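Local coordinates for protein beta-Lactamase/D-Alanine Carboxypeptidase (Pseudomonas syringae pv. tomato, PDB 5EVI) that probably hydrolyses the amide bond of beta-lactam antibiotics to give substituted beta-amino acids, as a class C beta-lactamase linked to antibiotic resistance, at residues 44-49 against 58-63; 72-77 against 160-165; 214-219 against 321-326. One frame throughout, in Å; residues are numbered along the deposited sequence.

Contact 1. Residues 44-49 against 58-63; sequences FYNYGV and VSSDTL. With SO4 (sulfate ion), chain O.
Asn-46, on the strand that ends at Gly-48, has CG anti to the carbonyl carbon and beside the backbone N (chi1 -62°), which points its carboxamide at the returning loop for the main polar side-chain link. Its ND2 donates to Ser-60 OG over 3.0 Å, nearly straight at 171°, and OG lies almost exactly in the amide plane. On the other end of the carboxamide, OD1 is hydrogen-bonded to Ser-33 OG of the adjacent strand, so the two partners define which way round the amide sits. The same Ser-60 hydroxyl also reaches Phe-44, with OG 3.2 Å from CB of Phe-44. Beside it, Ser-60 CB makes an off-centre CH-pi contact, 4.2 Å from the centroid of the Phe-44 ring.

Further along, Val-58 N donates to Gly-48 O at 2.9 Å, again nearly linear, and meets a lone pair in the carbonyl plane. Val-58 turns its side chain to the strand: CG2 lies 3.4 Å from Val-49 C, while CG1 faces OD1 of Asn-46. Residues 44-49 and 58-60 run roughly antiparallel, their end-to-end directions 155° apart.

The loop is held in shape by its own bonds. Ser-59 to Thr-62 form a type I turn; Ser-59 N donates to Thr-62 OG1 at 2.8 Å, and Ser-59 OG accepts from Asp-61 N in an ST turn. From outside both segments, Arg-233 forms a salt bridge with Asp-61 and a cation-pi contact with Phe-44, tying both to helix 232-243. A sulfate, probably from the crystallisation liquor, binds Gly-48 N at 3.1 Å through O4, and Arg-21 as well.

Chemically, one main-chain bond and one carboxamide bond pin the loop to the outermost strand 43-48, and the amide's two ends, each with a partner, should resist rotation.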
loop_
_atom_site.group_PDB
_atom_site.type_symbol
_atom_site.label_atom_id
_atom_site.label_comp_id
_atom_site.label_asym_id
_atom_site.label_seq_id
_atom_site.Cartn_x
_atom_site.Cartn_y
_atom_site.Cartn_z
ATOM N N PHE D 44 -18.487 0.042 10.349
ATOM C CA PHE D 44 -18.055 1.279 9.691
ATOM C C PHE D 44 -18.337 2.506 10.544
ATOM O O PHE D 44 -19.371 2.583 11.213
ATOM C CB PHE D 44 -18.737 1.428 8.339
ATOM C CG PHE D 44 -18.358 0.361 7.358
ATOM C CD1 PHE D 44 -17.184 0.471 6.613
ATOM C CD2 PHE D 44 -19.162 -0.766 7.185
ATOM C CE1 PHE D 44 -16.828 -0.514 5.707
ATOM C CE2 PHE D 44 -18.808 -1.753 6.279
ATOM C CZ PHE D 44 -17.641 -1.626 5.535
ATOM N N TYR D 45 -17.401 3.450 10.508
ATOM C CA TYR D 45 -17.451 4.676 11.287
ATOM C C TYR D 45 -17.005 5.816 10.396
ATOM O O TYR D 45 -15.863 5.833 9.943
ATOM C CB TYR D 45 -16.518 4.581 12.491
ATOM C CG TYR D 45 -16.824 3.403 13.355
ATOM C CD1 TYR D 45 -17.848 3.462 14.285
ATOM C CD2 TYR D 45 -16.125 2.208 13.214
ATOM C CE1 TYR D 45 -18.162 2.373 15.065
ATOM C CE2 TYR D 45 -16.425 1.112 14.004
ATOM C CZ TYR D 45 -17.444 1.201 14.932
ATOM O OH TYR D 45 -17.750 0.117 15.719
ATOM N N ASN D 46 -17.913 6.747 10.136
ATOM C CA ASN D 46 -17.641 7.879 9.269
ATOM C C ASN D 46 -17.930 9.183 10.005
ATOM O O ASN D 46 -18.913 9.280 10.747
ATOM C CB ASN D 46 -18.462 7.762 7.992
ATOM C CG ASN D 46 -18.111 6.516 7.186
ATOM O OD1 ASN D 46 -17.031 6.433 6.617
ATOM N ND2 ASN D 46 -19.025 5.547 7.131
ATOM N N TYR D 47 -17.047 10.165 9.812
ATOM C CA TYR D 47 -17.119 11.463 10.485
ATOM C C TYR D 47 -16.740 12.578 9.517
ATOM O O TYR D 47 -15.867 12.396 8.658
ATOM C CB TYR D 47 -16.170 11.470 11.685
ATOM C CG TYR D 47 -16.363 10.267 12.580
ATOM C CD1 TYR D 47 -17.484 10.164 13.403
ATOM C CD2 TYR D 47 -15.458 9.203 12.565
ATOM C CE1 TYR D 47 -17.683 9.048 14.211
ATOM C CE2 TYR D 47 -15.650 8.088 13.365
ATOM C CZ TYR D 47 -16.758 8.020 14.191
ATOM O OH TYR D 47 -16.950 6.911 14.978
ATOM N N GLY D 48 -17.416 13.716 9.644
ATOM C CA GLY D 48 -17.072 14.911 8.876
ATOM C C GLY D 48 -17.518 14.850 7.428
ATOM O O GLY D 48 -18.346 14.001 7.037
ATOM N N VAL D 49 -16.961 15.759 6.633
ATOM C CA VAL D 49 -17.349 15.921 5.233
ATOM C C VAL D 49 -16.211 15.564 4.277
ATOM O O VAL D 49 -15.015 15.756 4.590
ATOM C CB VAL D 49 -17.885 17.355 4.966
ATOM C CG1 VAL D 49 -19.056 17.662 5.904
ATOM C CG2 VAL D 49 -16.795 18.410 5.112
ATOM N N VAL D 58 -19.035 12.249 4.797
ATOM C CA VAL D 58 -18.194 11.108 4.512
ATOM C C VAL D 58 -19.063 9.851 4.713
ATOM O O VAL D 58 -19.776 9.724 5.723
ATOM C CB VAL D 58 -16.928 11.078 5.403
ATOM C CG1 VAL D 58 -16.153 9.789 5.214
ATOM C CG2 VAL D 58 -16.029 12.272 5.098
ATOM N N SER D 59 -19.017 8.959 3.730
ATOM C CA SER D 59 -19.618 7.620 3.831
ATOM C C SER D 59 -18.567 6.529 3.655
ATOM O O SER D 59 -17.426 6.773 3.225
ATOM C CB SER D 59 -20.686 7.441 2.743
ATOM O OG SER D 59 -20.077 7.248 1.472
ATOM N N SER D 60 -18.982 5.299 3.910
ATOM C CA SER D 60 -18.163 4.131 3.571
ATOM C C SER D 60 -17.965 3.924 2.050
ATOM O O SER D 60 -17.270 2.995 1.653
ATOM C CB SER D 60 -18.777 2.884 4.197
ATOM O OG SER D 60 -18.790 3.028 5.606
ATOM N N ASP D 61 -18.609 4.749 1.212
ATOM C CA ASP D 61 -18.429 4.720 -0.253
ATOM C C ASP D 61 -17.692 5.924 -0.827
ATOM O O ASP D 61 -17.386 5.954 -2.014
ATOM C CB ASP D 61 -19.800 4.599 -0.909
ATOM C CG ASP D 61 -20.591 3.429 -0.355
ATOM O OD1 ASP D 61 -20.008 2.317 -0.271
ATOM O OD2 ASP D 61 -21.769 3.627 0.028
ATOM N N THR D 62 -17.434 6.925 0.006
ATOM C CA THR D 62 -16.542 8.030 -0.342
ATOM C C THR D 62 -15.188 7.500 -0.814
ATOM O O THR D 62 -14.590 6.678 -0.126
ATOM C CB THR D 62 -16.299 8.886 0.891
ATOM O OG1 THR D 62 -17.556 9.315 1.421
ATOM C CG2 THR D 62 -15.415 10.100 0.571
ATOM N N LEU D 63 -14.700 8.012 -1.944
ATOM C CA LEU D 63 -13.389 7.612 -2.490
ATOM C C LEU D 63 -12.284 8.508 -1.935
ATOM O O LEU D 63 -12.374 9.740 -2.035
ATOM C CB LEU D 63 -13.370 7.684 -4.029
ATOM C CG LEU D 63 -14.650 7.400 -4.827
ATOM C CD1 LEU D 63 -14.365 7.490 -6.315
ATOM C CD2 LEU D 63 -15.259 6.052 -4.483
HETATM S S SO4 O . -19.944 14.594 11.950
HETATM O O1 SO4 O . -18.911 13.811 12.661
HETATM O O2 SO4 O . -21.120 14.756 12.833
HETATM O O3 SO4 O . -19.401 15.924 11.586
HETATM O O4 SO4 O . -20.343 13.881 10.715
#

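Contact 2. Residues 72-77 against 160-165; sequences TFTATL and GLLGVI
Segments 72-77 and 160-165, parts of helices 70-83 and 156-169, run in the same general sense, their short axes 36° apart and 8.8 Å from each other at closest approach, with CA of Thr-74 and CA of Gly-163 the nearest such pair at 5.4 Å. At this crossing a methyl group meets bare backbone. Thr-74 CG2 is anti to its own backbone N (OG1 chi1 -71°), which aims the methyl across the interface. It stops 3.4 Å from Gly-163 N and at a similar range from Gly-163 CA. Gly-163 has no side chain to stand between them, so the methyl rests directly on the main chain, in space that a beta-carbon would crowd.

The same torsion separates the two branches of Thr-74: OG1, anti to the carbonyl carbon, is hydrogen-bonded to the carbonyl O of Glu-224, so its polar end is satisfied outside the helix pair. Leu-162, with CG anti to the backbone N, lies on the other flank and brings CD2 to 4.2 Å from Ala-75 CA. One turn after Thr-74, Leu-77 approaches more loosely, CD2 being 4.3 Å from Gly-163 O; it and Thr-74 also touch Phe-174 of helix 174-186. No hydrogen bond or charge pair joins the two segments, and every touching residue is buried.

A helix crossing with the close approach at a glycine, as here, lies in the helical part of the serine beta-lactamase fold. Helix 70-83 begins within an SxxK-type sequence, which in class C enzymes carries the nucleophilic serine, and Thr-74 lies near that probable active site without touching its residues.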
loop_
_atom_site.group_PDB
_atom_site.type_symbol
_atom_site.label_atom_id
_atom_site.label_comp_id
_atom_site.label_asym_id
_atom_site.label_seq_id
_atom_site.Cartn_x
_atom_site.Cartn_y
_atom_site.Cartn_z
ATOM N N THR D 72 0.582 -1.906 -2.446
ATOM C CA THR D 72 0.179 -3.283 -2.088
ATOM C C THR D 72 -0.573 -3.954 -3.226
ATOM O O THR D 72 -0.519 -5.187 -3.349
ATOM C CB THR D 72 -0.692 -3.391 -0.805
ATOM O OG1 THR D 72 -1.933 -2.693 -0.982
ATOM C CG2 THR D 72 0.038 -2.864 0.410
ATOM N N PHE D 73 -1.304 -3.153 -4.011
ATOM C CA PHE D 73 -2.023 -3.656 -5.188
ATOM C C PHE D 73 -1.063 -3.990 -6.319
ATOM O O PHE D 73 -1.207 -5.024 -6.972
ATOM C CB PHE D 73 -3.060 -2.649 -5.673
ATOM C CG PHE D 73 -4.203 -2.468 -4.727
ATOM C CD1 PHE D 73 -5.250 -3.392 -4.707
ATOM C CD2 PHE D 73 -4.235 -1.395 -3.848
ATOM C CE1 PHE D 73 -6.330 -3.231 -3.841
ATOM C CE2 PHE D 73 -5.312 -1.227 -2.973
ATOM C CZ PHE D 73 -6.353 -2.149 -2.968
ATOM N N THR D 74 -0.090 -3.114 -6.562
ATOM C CA THR D 74 0.935 -3.405 -7.562
ATOM C C THR D 74 1.631 -4.726 -7.237
ATOM O O THR D 74 1.855 -5.536 -8.139
ATOM C CB THR D 74 1.982 -2.290 -7.657
ATOM O OG1 THR D 74 1.378 -1.145 -8.264
ATOM C CG2 THR D 74 3.171 -2.704 -8.497
ATOM N N ALA D 75 2.004 -4.908 -5.966
ATOM C CA ALA D 75 2.664 -6.125 -5.520
ATOM C C ALA D 75 1.770 -7.352 -5.699
ATOM O O ALA D 75 2.225 -8.385 -6.159
ATOM C CB ALA D 75 3.127 -5.979 -4.076
ATOM N N THR D 76 0.491 -7.225 -5.376
ATOM C CA THR D 76 -0.462 -8.295 -5.640
ATOM C C THR D 76 -0.547 -8.592 -7.145
ATOM O O THR D 76 -0.549 -9.760 -7.543
ATOM C CB THR D 76 -1.827 -7.992 -5.028
ATOM O OG1 THR D 76 -1.642 -7.522 -3.677
ATOM C CG2 THR D 76 -2.697 -9.251 -5.054
ATOM N N LEU D 77 -0.517 -7.553 -7.982
ATOM C CA LEU D 77 -0.525 -7.754 -9.451
ATOM C C LEU D 77 0.673 -8.604 -9.871
ATOM O O LEU D 77 0.519 -9.587 -10.594
ATOM C CB LEU D 77 -0.498 -6.416 -10.194
ATOM C CG LEU D 77 -0.879 -6.436 -11.678
ATOM C CD1 LEU D 77 -2.397 -6.483 -11.824
ATOM C CD2 LEU D 77 -0.307 -5.220 -12.398
ATOM N N GLY D 160 7.456 1.202 -8.886
ATOM C CA GLY D 160 6.811 1.527 -10.154
ATOM C C GLY D 160 7.200 0.564 -11.271
ATOM O O GLY D 160 6.348 0.164 -12.073
ATOM N N LEU D 161 8.480 0.187 -11.307
ATOM C CA LEU D 161 8.992 -0.790 -12.274
ATOM C C LEU D 161 8.393 -2.197 -12.100
ATOM O O LEU D 161 8.265 -2.926 -13.079
ATOM C CB LEU D 161 10.527 -0.866 -12.208
ATOM C CG LEU D 161 11.248 -1.708 -13.264
ATOM C CD1 LEU D 161 10.952 -1.201 -14.668
ATOM C CD2 LEU D 161 12.744 -1.707 -12.992
ATOM N N LEU D 162 8.053 -2.583 -10.868
ATOM C CA LEU D 162 7.381 -3.867 -10.601
ATOM C C LEU D 162 6.019 -3.946 -11.303
ATOM O O LEU D 162 5.687 -4.966 -11.907
ATOM C CB LEU D 162 7.220 -4.097 -9.090
ATOM C CG LEU D 162 6.685 -5.443 -8.590
ATOM C CD1 LEU D 162 7.610 -6.591 -8.962
ATOM C CD2 LEU D 162 6.479 -5.397 -7.081
ATOM N N GLY D 163 5.243 -2.867 -11.233
ATOM C CA GLY D 163 3.963 -2.782 -11.945
ATOM C C GLY D 163 4.089 -2.847 -13.464
ATOM O O GLY D 163 3.250 -3.461 -14.133
ATOM N N VAL D 164 5.140 -2.221 -14.000
ATOM C CA VAL D 164 5.429 -2.239 -15.445
ATOM C C VAL D 164 5.810 -3.654 -15.908
ATOM O O VAL D 164 5.353 -4.097 -16.964
ATOM C CB VAL D 164 6.527 -1.205 -15.828
ATOM C CG1 VAL D 164 6.965 -1.354 -17.283
ATOM C CG2 VAL D 164 6.031 0.215 -15.582
ATOM N N ILE D 165 6.637 -4.348 -15.121
ATOM C CA ILE D 165 6.988 -5.760 -15.380
ATOM C C ILE D 165 5.766 -6.691 -15.279
ATOM O O ILE D 165 5.604 -7.581 -16.114
ATOM C CB ILE D 165 8.134 -6.251 -14.444
ATOM C CG1 ILE D 165 9.454 -5.581 -14.839
ATOM C CG2 ILE D 165 8.305 -7.773 -14.503
ATOM C CD1 ILE D 165 10.601 -5.802 -13.872
#

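Contact 3. Residues 214-219 against 321-326; sequences VRVNPG and STNGFG. With EDO (1,2-ethanediol), chain Q.
Val-214 has chi1 70°, which puts CG1 in the crowded position between the backbone N and the carbonyl carbon and CG2 anti to N; both methyls thereby face the turn at 321-326. Val-216 has CG1 anti to its carbonyl carbon (chi1 -71°), and Thr-322 places CG2 in the same way while OG1 takes its crowded position (chi1 60°). These settings bring Val-216 and Thr-322 across each other at about a right angle. Their methyls press hard: CG1 of Val-216 is 3.4 Å from CG2 of Thr-322, closer than usual for carbons.

Asn-323, modelled in two conformers, spans both valines, ND2 on one and OD1 on the other. In the conformer given here its side chain crosses Val-214 obliquely, ND2 lying 3.2 Å from CG2 of Val-214, while OD1 is 3.7 Å from CG1 of Val-216. Behind it, Val-214 CG1 rests 3.7 Å from CA of Gly-324, and the absence of a side chain there lets the backbones come close. Phe-325 makes a looser approach with CE2, to Val-214 O.

Polar ties run through third parties. Glu-65 accepts from Val-216 N with OE2 and is hydrogen-bonded to Thr-322 OG1 with OE1, so one carboxylate bridges the segments. Thr-322 OG1 also takes a weak bond from Phe-325 N. The poorly ordered Arg-215 grips O2 of an ethanediol, probably from the crystallisation liquor, with NH1 and NH2 both at 2.8 Å.

Residues 214-219 probably belong to the omega loop of class C enzymes, and Thr-322 follows the strand 315-321 that carries the KTG-type sequence. With no hydrogen bond directly between the segments, van der Waals fit and the shared Glu-65 carboxylate, probably ionised, join this loop to the turn after that strand.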
loop_
_atom_site.group_PDB
_atom_site.type_symbol
_atom_site.label_atom_id
_atom_site.label_comp_id
_atom_site.label_asym_id
_atom_site.label_seq_id
_atom_site.Cartn_x
_atom_site.Cartn_y
_atom_site.Cartn_z
ATOM N N VAL D 214 -6.798 20.180 -2.636
ATOM C CA VAL D 214 -5.819 19.616 -3.567
ATOM C C VAL D 214 -6.080 18.130 -3.856
ATOM O O VAL D 214 -6.536 17.387 -2.983
ATOM C CB VAL D 214 -4.375 19.784 -3.026
ATOM C CG1 VAL D 214 -4.124 18.886 -1.812
ATOM C CG2 VAL D 214 -3.342 19.528 -4.117
ATOM N N ARG D 215 -5.778 17.722 -5.086
ATOM C CA ARG D 215 -5.750 16.314 -5.481
ATOM C C ARG D 215 -4.457 16.051 -6.249
ATOM O O ARG D 215 -3.848 16.984 -6.777
ATOM C CB ARG D 215 -6.963 15.970 -6.347
ATOM C CG ARG D 215 -8.290 15.980 -5.603
ATOM C CD ARG D 215 -9.405 15.448 -6.487
ATOM N NE ARG D 215 -10.690 15.359 -5.789
ATOM C CZ ARG D 215 -11.607 16.328 -5.706
ATOM N NH1 ARG D 215 -11.424 17.522 -6.271
ATOM N NH2 ARG D 215 -12.735 16.101 -5.040
ATOM N N VAL D 216 -4.051 14.784 -6.306
ATOM C CA VAL D 216 -2.769 14.397 -6.920
ATOM C C VAL D 216 -2.658 14.809 -8.384
ATOM O O VAL D 216 -3.654 14.828 -9.111
ATOM C CB VAL D 216 -2.467 12.873 -6.816
ATOM C CG1 VAL D 216 -2.140 12.489 -5.382
ATOM C CG2 VAL D 216 -3.595 12.008 -7.384
ATOM N N ASN D 217 -1.439 15.150 -8.793
ATOM C CA ASN D 217 -1.133 15.434 -10.193
ATOM C C ASN D 217 -0.768 14.143 -10.917
ATOM O O ASN D 217 -0.415 13.148 -10.272
ATOM C CB ASN D 217 0.025 16.431 -10.305
ATOM C CG ASN D 217 -0.377 17.839 -9.915
ATOM O OD1 ASN D 217 -1.387 18.360 -10.387
ATOM N ND2 ASN D 217 0.422 18.469 -9.060
ATOM N N PRO D 218 -0.842 14.151 -12.264
ATOM C CA PRO D 218 -0.304 13.010 -13.007
ATOM C C PRO D 218 1.222 12.979 -12.925
ATOM O O PRO D 218 1.847 13.951 -12.499
ATOM C CB PRO D 218 -0.780 13.264 -14.444
ATOM C CG PRO D 218 -0.957 14.740 -14.527
ATOM C CD PRO D 218 -1.419 15.170 -13.165
ATOM N N GLY D 219 1.811 11.863 -13.318
ATOM C CA GLY D 219 3.257 11.723 -13.256
ATOM C C GLY D 219 3.709 10.386 -13.779
ATOM O O GLY D 219 2.891 9.499 -14.030
ATOM N N SER D 321 0.273 8.224 1.847
ATOM C CA SER D 321 0.014 9.651 1.819
ATOM C C SER D 321 0.049 10.241 0.402
ATOM O O SER D 321 0.741 9.748 -0.485
ATOM C CB SER D 321 1.050 10.384 2.675
ATOM O OG SER D 321 0.963 9.968 4.020
ATOM N N THR D 322 -0.742 11.287 0.207
ATOM C CA THR D 322 -0.586 12.203 -0.912
ATOM C C THR D 322 -0.475 13.607 -0.285
ATOM O O THR D 322 -0.308 13.733 0.948
ATOM C CB THR D 322 -1.741 12.072 -1.941
ATOM O OG1 THR D 322 -3.005 12.347 -1.320
ATOM C CG2 THR D 322 -1.782 10.666 -2.557
ATOM N N ASN D 323 -0.535 14.632 -1.137
ATOM C CA ASN D 323 -0.567 16.030 -0.694
ATOM C C ASN D 323 -1.801 16.383 0.146
ATOM O O ASN D 323 -1.702 17.180 1.075
ATOM C CB ASN D 323 -0.357 17.052 -1.850
ATOM C CG ASN D 323 -0.934 16.618 -3.212
ATOM O OD1 ASN D 323 -1.433 15.507 -3.399
ATOM N ND2 ASN D 323 -0.822 17.508 -4.188
ATOM N N GLY D 324 -2.931 15.759 -0.172
ATOM C CA GLY D 324 -4.211 16.038 0.479
ATOM C C GLY D 324 -4.729 14.977 1.429
ATOM O O GLY D 324 -5.553 15.304 2.280
ATOM N N PHE D 325 -4.220 13.740 1.318
ATOM C CA PHE D 325 -4.808 12.576 1.977
ATOM C C PHE D 325 -3.785 11.827 2.815
ATOM O O PHE D 325 -2.575 11.929 2.582
ATOM C CB PHE D 325 -5.373 11.600 0.954
ATOM C CG PHE D 325 -6.527 12.139 0.152
ATOM C CD1 PHE D 325 -7.832 11.753 0.449
ATOM C CD2 PHE D 325 -6.315 13.000 -0.918
ATOM C CE1 PHE D 325 -8.896 12.246 -0.292
ATOM C CE2 PHE D 325 -7.380 13.473 -1.672
ATOM C CZ PHE D 325 -8.662 13.099 -1.356
ATOM N N GLY D 326 -4.291 11.054 3.767
ATOM C CA GLY D 326 -3.457 10.174 4.585
ATOM C C GLY D 326 -4.229 8.951 5.027
ATOM O O GLY D 326 -5.236 9.083 5.746
HETATM C C1 EDO Q . -16.046 19.462 -5.075
HETATM O O1 EDO Q . -16.014 18.394 -4.126
HETATM C C2 EDO Q . -14.657 19.636 -5.679
HETATM O O2 EDO Q . -14.091 18.353 -5.964
#

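The three contacts follow one another in series along the chain. Contact 1 lies at the outermost strand 43-48 of the large antiparallel sheet; its loop 58-63 precedes helix 70-83, which supplies one half of contact 2. In contact 3 the loop 214-219, before helix 222-226, packs on the turn joining two inner strands of that same sheet, 315-321 and 326-332. Centres of contacts 1 and 2 are about 28 Å apart, on opposite sides of the chain's centre, whereas contact 3 is about 19 Å from each. None touch, yet the side chains of Thr-74 (contact 2) and Thr-322 (contact 3) lie near, without touching, the probable SxxK site.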